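Local coordinates for protein angiotensin-converting enzyme (Anopheles gambiae, PDB 6S1Y) that probably cleaves peptides as a zinc-dependent metallopeptidase of the angiotensin-converting enzyme family, removing dipeptides from their C-terminal ends, at residues A513-Y518 / C530-S535; K173-N178 / G444-D449. One frame throughout, in Å; residues are numbered along the deposited sequence.

Contact 1 (A513-Y518 / C530-S535); sequences ALAGEY and CDIYQS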
ATOM      1  N   ALA A 513      -0.096   4.574  24.151  1.00 52.93           N
ATOM      2  CA  ALA A 513       0.548   5.006  25.387  1.00 54.49           C
ATOM      3  C   ALA A 513       0.093   6.415  25.778  1.00 55.80           C
ATOM      4  O   ALA A 513      -0.386   6.647  26.898  1.00 55.55           O
ATOM      5  CB  ALA A 513       2.064   4.963  25.210  1.00 51.52           C
ATOM      6  N   LEU A 514       0.219   7.368  24.839  1.00 55.27           N
ATOM      7  CA  LEU A 514      -0.216   8.741  25.077  1.00 54.50           C
ATOM      8  C   LEU A 514      -1.695   8.838  25.429  1.00 55.59           C
ATOM      9  O   LEU A 514      -2.087   9.743  26.175  1.00 58.69           O
ATOM     10  CB  LEU A 514       0.064   9.593  23.836  1.00 52.35           C
ATOM     11  CG  LEU A 514       1.534   9.808  23.507  1.00 54.78           C
ATOM     12  CD1 LEU A 514       1.667  10.376  22.095  1.00 56.97           C
ATOM     13  CD2 LEU A 514       2.212  10.737  24.502  1.00 55.60           C
ATOM     14  N   ALA A 515      -2.541   7.962  24.877  1.00 52.84           N
ATOM     15  CA  ALA A 515      -3.961   7.997  25.211  1.00 53.60           C
ATOM     16  C   ALA A 515      -4.293   7.254  26.499  1.00 55.20           C
ATOM     17  O   ALA A 515      -5.477   7.136  26.834  1.00 56.08           O
ATOM     18  CB  ALA A 515      -4.793   7.408  24.067  1.00 54.82           C
ATOM     19  N   GLY A 516      -3.296   6.753  27.228  1.00 54.63           N
ATOM     20  CA  GLY A 516      -3.585   5.932  28.395  1.00 56.98           C
ATOM     21  C   GLY A 516      -4.290   4.632  28.070  1.00 58.25           C
ATOM     22  O   GLY A 516      -5.045   4.112  28.897  1.00 58.49           O
ATOM     23  N   GLU A 517      -4.053   4.089  26.873  1.00 56.93           N
ATOM     24  CA  GLU A 517      -4.704   2.877  26.415  1.00 57.90           C
ATOM     25  C   GLU A 517      -3.784   1.668  26.399  1.00 57.31           C
ATOM     26  O   GLU A 517      -4.271   0.555  26.179  1.00 59.20           O
ATOM     27  CB  GLU A 517      -5.274   3.087  24.998  1.00 57.60           C
ATOM     28  CG  GLU A 517      -6.519   3.941  24.956  1.00 55.70           C
ATOM     29  CD  GLU A 517      -7.687   3.219  25.520  1.00 59.28           C
ATOM     30  OE1 GLU A 517      -8.363   2.496  24.747  1.00 59.78           O
ATOM     31  OE2 GLU A 517      -7.911   3.339  26.746  1.00 64.67           O
ATOM     32  N   TYR A 518      -2.480   1.848  26.609  1.00 56.11           N
ATOM     33  CA  TYR A 518      -1.538   0.743  26.515  1.00 56.86           C
ATOM     34  C   TYR A 518      -0.541   0.763  27.663  1.00 58.56           C
ATOM     35  O   TYR A 518       0.234   1.716  27.806  1.00 58.99           O
ATOM     36  CB  TYR A 518      -0.764   0.779  25.190  1.00 54.52           C
ATOM     37  CG  TYR A 518       0.452  -0.125  25.206  1.00 54.50           C
ATOM     38  CD1 TYR A 518       0.311  -1.513  25.249  1.00 55.84           C
ATOM     39  CD2 TYR A 518       1.738   0.404  25.195  1.00 54.04           C
ATOM     40  CE1 TYR A 518       1.417  -2.352  25.280  1.00 54.52           C
ATOM     41  CE2 TYR A 518       2.854  -0.429  25.228  1.00 56.07           C
ATOM     42  CZ  TYR A 518       2.679  -1.813  25.263  1.00 56.51           C
ATOM     43  OH  TYR A 518       3.770  -2.661  25.284  1.00 55.76           O
ATOM     44  N   CYS A 530      -6.680  -1.319  22.145  1.00 55.48           N
ATOM     45  CA  CYS A 530      -6.528   0.123  22.304  1.00 55.29           C
ATOM     46  C   CYS A 530      -7.313   0.890  21.251  1.00 54.47           C
ATOM     47  O   CYS A 530      -7.231   0.580  20.061  1.00 52.05           O
ATOM     48  CB  CYS A 530      -5.057   0.522  22.195  1.00 55.54           C
ATOM     49  SG  CYS A 530      -4.851   2.166  21.352  1.00 58.60           S
ATOM     50  N   ASP A 531      -8.043   1.920  21.686  1.00 56.35           N
ATOM     51  CA  ASP A 531      -8.731   2.853  20.794  1.00 53.27           C
ATOM     52  C   ASP A 531      -8.268   4.272  21.122  1.00 55.53           C
ATOM     53  O   ASP A 531      -8.494   4.758  22.235  1.00 55.54           O
ATOM     54  CB  ASP A 531     -10.247   2.729  20.947  1.00 53.23           C
ATOM     55  CG  ASP A 531     -11.006   3.579  19.950  1.00 53.57           C
ATOM     56  OD1 ASP A 531     -10.357   4.114  19.037  1.00 53.98           O
ATOM     57  OD2 ASP A 531     -12.252   3.713  20.056  1.00 54.53           O
ATOM     58  N   ILE A 532      -7.627   4.942  20.156  1.00 54.43           N
ATOM     59  CA  ILE A 532      -7.150   6.298  20.396  1.00 53.02           C
ATOM     60  C   ILE A 532      -8.172   7.340  19.951  1.00 53.37           C
ATOM     61  O   ILE A 532      -7.854   8.532  19.855  1.00 54.21           O
ATOM     62  CB  ILE A 532      -5.807   6.569  19.698  1.00 51.46           C
ATOM     63  CG1 ILE A 532      -5.981   6.623  18.175  1.00 50.55           C
ATOM     64  CG2 ILE A 532      -4.787   5.538  20.094  1.00 51.69           C
ATOM     65  CD1 ILE A 532      -4.715   7.072  17.467  1.00 47.85           C
ATOM     66  N   TYR A 533      -9.387   6.903  19.644  1.00 52.58           N
ATOM     67  CA  TYR A 533     -10.472   7.832  19.338  1.00 55.15           C
ATOM     68  C   TYR A 533     -10.666   8.842  20.471  1.00 56.24           C
ATOM     69  O   TYR A 533     -10.838   8.462  21.635  1.00 56.02           O
ATOM     70  CB  TYR A 533     -11.760   7.027  19.103  1.00 54.42           C
ATOM     71  CG  TYR A 533     -12.976   7.819  18.664  1.00 56.69           C
ATOM     72  CD1 TYR A 533     -12.961   8.575  17.499  1.00 57.17           C
ATOM     73  CD2 TYR A 533     -14.159   7.782  19.404  1.00 59.37           C
ATOM     74  CE1 TYR A 533     -14.100   9.303  17.088  1.00 59.13           C
ATOM     75  CE2 TYR A 533     -15.297   8.494  19.006  1.00 61.14           C
ATOM     76  CZ  TYR A 533     -15.263   9.248  17.849  1.00 61.86           C
ATOM     77  OH  TYR A 533     -16.398   9.940  17.469  1.00 63.34           O
ATOM     78  N   GLN A 534     -10.643  10.134  20.112  1.00 55.73           N
ATOM     79  CA  GLN A 534     -10.865  11.272  21.011  1.00 54.14           C
ATOM     80  C   GLN A 534      -9.685  11.539  21.925  1.00 54.98           C
ATOM     81  O   GLN A 534      -9.854  12.145  22.979  1.00 56.39           O
ATOM     82  CB  GLN A 534     -12.126  11.103  21.877  1.00 52.79           C
ATOM     83  CG  GLN A 534     -13.380  10.914  21.052  1.00 57.52           C
ATOM     84  CD  GLN A 534     -14.609  10.615  21.877  1.00 62.48           C
ATOM     85  OE1 GLN A 534     -14.585   9.788  22.796  1.00 63.59           O
ATOM     86  NE2 GLN A 534     -15.711  11.270  21.532  1.00 62.72           N
ATOM     87  N   SER A 535      -8.486  11.104  21.559  1.00 54.84           N
ATOM     88  CA  SER A 535      -7.302  11.369  22.371  1.00 55.79           C
ATOM     89  C   SER A 535      -6.503  12.489  21.719  1.00 55.24           C
ATOM     90  O   SER A 535      -5.586  12.246  20.935  1.00 55.57           O
ATOM     91  CB  SER A 535      -6.435  10.132  22.548  1.00 55.38           C
ATOM     92  OG  SER A 535      -5.190  10.507  23.137  1.00 55.05           O
TER

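Contact 2 (K173-N178 / G444-D449); sequences KYVELN and GVFRGD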
ATOM      1  N   LYS A 173      10.482  -2.260 -21.970  1.00 48.51           N
ATOM      2  CA  LYS A 173      10.922  -0.906 -22.281  1.00 47.82           C
ATOM      3  C   LYS A 173      11.004  -0.059 -21.022  1.00 47.68           C
ATOM      4  O   LYS A 173      11.952   0.711 -20.837  1.00 50.16           O
ATOM      5  CB  LYS A 173       9.959  -0.277 -23.289  1.00 49.21           C
ATOM      6  CG  LYS A 173      10.217   1.208 -23.547  1.00 52.85           C
ATOM      7  CD  LYS A 173      11.586   1.450 -24.175  1.00 55.97           C
ATOM      8  CE  LYS A 173      11.653   0.906 -25.599  1.00 57.03           C
ATOM      9  NZ  LYS A 173      13.026   1.047 -26.167  1.00 63.23           N
ATOM     10  N   TYR A 174      10.019  -0.190 -20.138  1.00 46.02           N
ATOM     11  CA  TYR A 174      10.047   0.550 -18.885  1.00 46.14           C
ATOM     12  C   TYR A 174      11.269   0.194 -18.065  1.00 46.41           C
ATOM     13  O   TYR A 174      11.901   1.068 -17.457  1.00 46.28           O
ATOM     14  CB  TYR A 174       8.769   0.247 -18.106  1.00 45.74           C
ATOM     15  CG  TYR A 174       8.864   0.259 -16.598  1.00 44.85           C
ATOM     16  CD1 TYR A 174       9.104   1.436 -15.892  1.00 43.56           C
ATOM     17  CD2 TYR A 174       8.640  -0.900 -15.875  1.00 44.62           C
ATOM     18  CE1 TYR A 174       9.151   1.440 -14.509  1.00 43.36           C
ATOM     19  CE2 TYR A 174       8.673  -0.904 -14.492  1.00 43.29           C
ATOM     20  CZ  TYR A 174       8.919   0.262 -13.807  1.00 44.67           C
ATOM     21  OH  TYR A 174       8.938   0.223 -12.419  1.00 43.63           O
ATOM     22  N   VAL A 175      11.618  -1.086 -18.023  1.00 45.59           N
ATOM     23  CA  VAL A 175      12.787  -1.478 -17.248  1.00 47.83           C
ATOM     24  C   VAL A 175      14.042  -0.836 -17.817  1.00 48.04           C
ATOM     25  O   VAL A 175      14.902  -0.353 -17.065  1.00 47.90           O
ATOM     26  CB  VAL A 175      12.901  -3.006 -17.193  1.00 45.70           C
ATOM     27  CG1 VAL A 175      14.314  -3.413 -16.833  1.00 46.08           C
ATOM     28  CG2 VAL A 175      11.897  -3.541 -16.184  1.00 44.76           C
ATOM     29  N   GLU A 176      14.167  -0.820 -19.151  1.00 47.31           N
ATOM     30  CA  GLU A 176      15.405  -0.346 -19.775  1.00 50.20           C
ATOM     31  C   GLU A 176      15.612   1.140 -19.528  1.00 49.85           C
ATOM     32  O   GLU A 176      16.727   1.569 -19.219  1.00 51.15           O
ATOM     33  CB  GLU A 176      15.401  -0.644 -21.279  1.00 49.82           C
ATOM     34  CG  GLU A 176      15.858  -2.057 -21.592  1.00 54.19           C
ATOM     35  CD  GLU A 176      15.257  -2.642 -22.869  1.00 57.32           C
ATOM     36  OE1 GLU A 176      15.519  -3.839 -23.141  1.00 56.85           O
ATOM     37  OE2 GLU A 176      14.532  -1.922 -23.591  1.00 59.48           O
ATOM     38  N   LEU A 177      14.545   1.939 -19.638  1.00 51.43           N
ATOM     39  CA  LEU A 177      14.679   3.376 -19.456  1.00 48.14           C
ATOM     40  C   LEU A 177      14.661   3.777 -17.994  1.00 49.53           C
ATOM     41  O   LEU A 177      15.202   4.833 -17.640  1.00 50.40           O
ATOM     42  CB  LEU A 177      13.567   4.098 -20.211  1.00 48.32           C
ATOM     43  CG  LEU A 177      13.694   3.987 -21.734  1.00 51.64           C
ATOM     44  CD1 LEU A 177      12.419   4.428 -22.423  1.00 53.16           C
ATOM     45  CD2 LEU A 177      14.891   4.803 -22.229  1.00 51.34           C
ATOM     46  N   ASN A 178      14.019   2.984 -17.137  1.00 49.95           N
ATOM     47  CA  ASN A 178      14.169   3.189 -15.698  1.00 48.08           C
ATOM     48  C   ASN A 178      15.631   3.039 -15.316  1.00 49.02           C
ATOM     49  O   ASN A 178      16.140   3.772 -14.462  1.00 50.33           O
ATOM     50  CB  ASN A 178      13.289   2.200 -14.915  1.00 46.84           C
ATOM     51  CG  ASN A 178      13.638   2.151 -13.406  1.00 47.65           C
ATOM     52  OD1 ASN A 178      14.682   1.642 -13.018  1.00 48.13           O
ATOM     53  ND2 ASN A 178      12.755   2.682 -12.570  1.00 46.05           N
ATOM     54  N   GLY A 444      15.477  -7.249  -8.346  1.00 42.76           N
ATOM     55  CA  GLY A 444      16.233  -8.227  -9.094  1.00 44.75           C
ATOM     56  C   GLY A 444      16.180  -7.989 -10.587  1.00 45.86           C
ATOM     57  O   GLY A 444      17.183  -8.169 -11.285  1.00 46.71           O
ATOM     58  N   VAL A 445      15.012  -7.604 -11.105  1.00 44.07           N
ATOM     59  CA  VAL A 445      14.919  -7.235 -12.516  1.00 44.60           C
ATOM     60  C   VAL A 445      15.771  -6.007 -12.786  1.00 44.49           C
ATOM     61  O   VAL A 445      16.555  -5.968 -13.742  1.00 46.61           O
ATOM     62  CB  VAL A 445      13.450  -7.000 -12.916  1.00 45.07           C
ATOM     63  CG1 VAL A 445      13.353  -6.403 -14.330  1.00 46.17           C
ATOM     64  CG2 VAL A 445      12.656  -8.304 -12.833  1.00 45.14           C
ATOM     65  N   PHE A 446      15.650  -4.996 -11.925  1.00 45.44           N
ATOM     66  CA  PHE A 446      16.376  -3.743 -12.114  1.00 46.39           C
ATOM     67  C   PHE A 446      17.880  -3.968 -12.094  1.00 46.82           C
ATOM     68  O   PHE A 446      18.615  -3.342 -12.860  1.00 46.82           O
ATOM     69  CB  PHE A 446      15.999  -2.749 -11.016  1.00 45.44           C
ATOM     70  CG  PHE A 446      14.587  -2.228 -11.098  1.00 45.37           C
ATOM     71  CD1 PHE A 446      13.863  -2.289 -12.270  1.00 46.33           C
ATOM     72  CD2 PHE A 446      13.997  -1.652  -9.989  1.00 44.48           C
ATOM     73  CE1 PHE A 446      12.579  -1.786 -12.336  1.00 46.29           C
ATOM     74  CE2 PHE A 446      12.706  -1.145 -10.049  1.00 45.39           C
ATOM     75  CZ  PHE A 446      11.998  -1.209 -11.217  1.00 44.94           C
ATOM     76  N   ARG A 447      18.356  -4.839 -11.193  1.00 47.19           N
ATOM     77  CA  ARG A 447      19.784  -5.078 -11.035  1.00 48.82           C
ATOM     78  C   ARG A 447      20.348  -6.057 -12.054  1.00 49.01           C
ATOM     79  O   ARG A 447      21.568  -6.205 -12.113  1.00 49.20           O
ATOM     80  CB  ARG A 447      20.090  -5.616  -9.640  1.00 46.32           C
ATOM     81  CG  ARG A 447      19.955  -4.594  -8.535  1.00 47.62           C
ATOM     82  CD  ARG A 447      19.817  -5.300  -7.202  1.00 46.92           C
ATOM     83  NE  ARG A 447      19.872  -4.379  -6.069  1.00 47.07           N
ATOM     84  CZ  ARG A 447      19.474  -4.690  -4.842  1.00 47.97           C
ATOM     85  NH1 ARG A 447      18.965  -5.897  -4.592  1.00 46.40           N
ATOM     86  NH2 ARG A 447      19.565  -3.790  -3.860  1.00 48.33           N
ATOM     87  N   GLY A 448      19.504  -6.726 -12.839  1.00 49.36           N
ATOM     88  CA  GLY A 448      19.954  -7.734 -13.777  1.00 49.01           C
ATOM     89  C   GLY A 448      20.048  -9.144 -13.222  1.00 50.32           C
ATOM     90  O   GLY A 448      20.304 -10.073 -13.992  1.00 51.93           O
ATOM     91  N   ASP A 449      19.866  -9.329 -11.907  1.00 48.89           N
ATOM     92  CA  ASP A 449      19.877 -10.662 -11.318  1.00 48.72           C
ATOM     93  C   ASP A 449      18.779 -11.553 -11.879  1.00 49.71           C
ATOM     94  O   ASP A 449      18.912 -12.777 -11.850  1.00 52.59           O
ATOM     95  CB  ASP A 449      19.688 -10.588  -9.804  1.00 50.01           C
ATOM     96  CG  ASP A 449      20.662  -9.658  -9.135  1.00 54.78           C
ATOM     97  OD1 ASP A 449      21.818  -9.546  -9.612  1.00 58.01           O
ATOM     98  OD2 ASP A 449      20.273  -9.040  -8.119  1.00 56.54           O
TER

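Contact 1 (A513-Y518 / C530-S535)
E517 and D531 make the one polar link of this contact: E517 OE1 accepts from the backbone N of D531 at 3.1 Å through its anti lone pair, almost straight at 176°. The E517 chain bends at chi2 (-71°), which brings CD to 3.7 Å from D531 O. OE1 also forms a salt bridge to K399, whose charge would probably ease the closeness of OE1 to the carbonyl O of D531. The D531 carboxylate serves its own loop and its surroundings instead. Its OD1 accepts from Y533 N at 3.0 Å in an Asx turn, the donor lying well above the carboxylate plane, while OD2 is held by H400 and K403.

Van der Waals contacts flank the E517-D531 bond. E517 CB rests 3.8 Å from C530 SG, the sulfur that joins C530 to C512 of helix 495-514. Further along, A515 CB presses on the S535 side chain, 3.3 Å from OG, and approaches I532 CG2 more loosely at 4.4 Å.

Turns shape both backbones. A Schellman motif with G516 at positive phi ends helix 495-514, and a type II turn from I532 to S535 leads into the next helix, where S535 OG, anti to its backbone N (chi1 170°), caps A538 N.

The contact thus closes the disulfide-tied loop between helices 495-514 and 536-547, with helix 398-403 supplying the lysines and histidine and F296 of helix 286-299 packing against D531 and I532.

Contact 2 (K173-N178 / G444-D449)
F446 reaches from helix 431-447 to three side chains of helix 168-184, its ring taking Y174 and V175 at the edge and N178 over one face. CG stands anti to the carbonyl carbon (chi1 -69°), and beyond it the ring extends toward the other helix. Y174 OH lies in the ring plane, 3.6 Å from F446 CZ, and the two side chains are inclined to each other. This hydroxyl is hydrogen-bonded to D491.

N178 comes over the centre of the F446 ring: OD1 sits 4.0 Å above the plane, with the amide nearly parallel to the ring at 12°. CG, anti to the backbone N (chi1 167°), carries the amide over the ring, and ND2 is hydrogen-bonded to Y95 OH, which probably fixes which way the amide is turned.

The valines pack against each other beside the F446 edge. V175 CG2 meets V445 CG1 at 3.7 Å, and V175 CG1 is 4.0 Å from that same methyl, so V445 CG1 faces both branches of V175. The two side chains cross at about a right angle; V175 CG2 also touches the edge of F446, 4.3 Å from CE1.

This buried interface joins the middle of helix 168-184 to the C-terminal turn of helix 431-447. W194 of helix 190-196 meets F446 edge-to-face and touches Y174, which also packs on L106 and M113 of helix 100-119.

Overall arrangement
Contact 2 is a buried contact between helices distant in sequence, whereas contact 1 is partly buried and local, bringing the end of one helix against the loop that follows it. They share no helix and lie on opposite sides of the chain's centre, their own centres about 45 Å apart. Contact 1 relies on a carboxylate-to-backbone bond, with lysines and a disulfide partner from outside its segments. In contact 2 an aromatic ring and valines do the joining; Y174 and N178 touch that ring while hydrogen-bonding to outside residues. The Y174 side chain lies about 12 Å from the bound gamma-glutamyl peptide, the S535 side chain of contact 1 about 9 Å from a NAG.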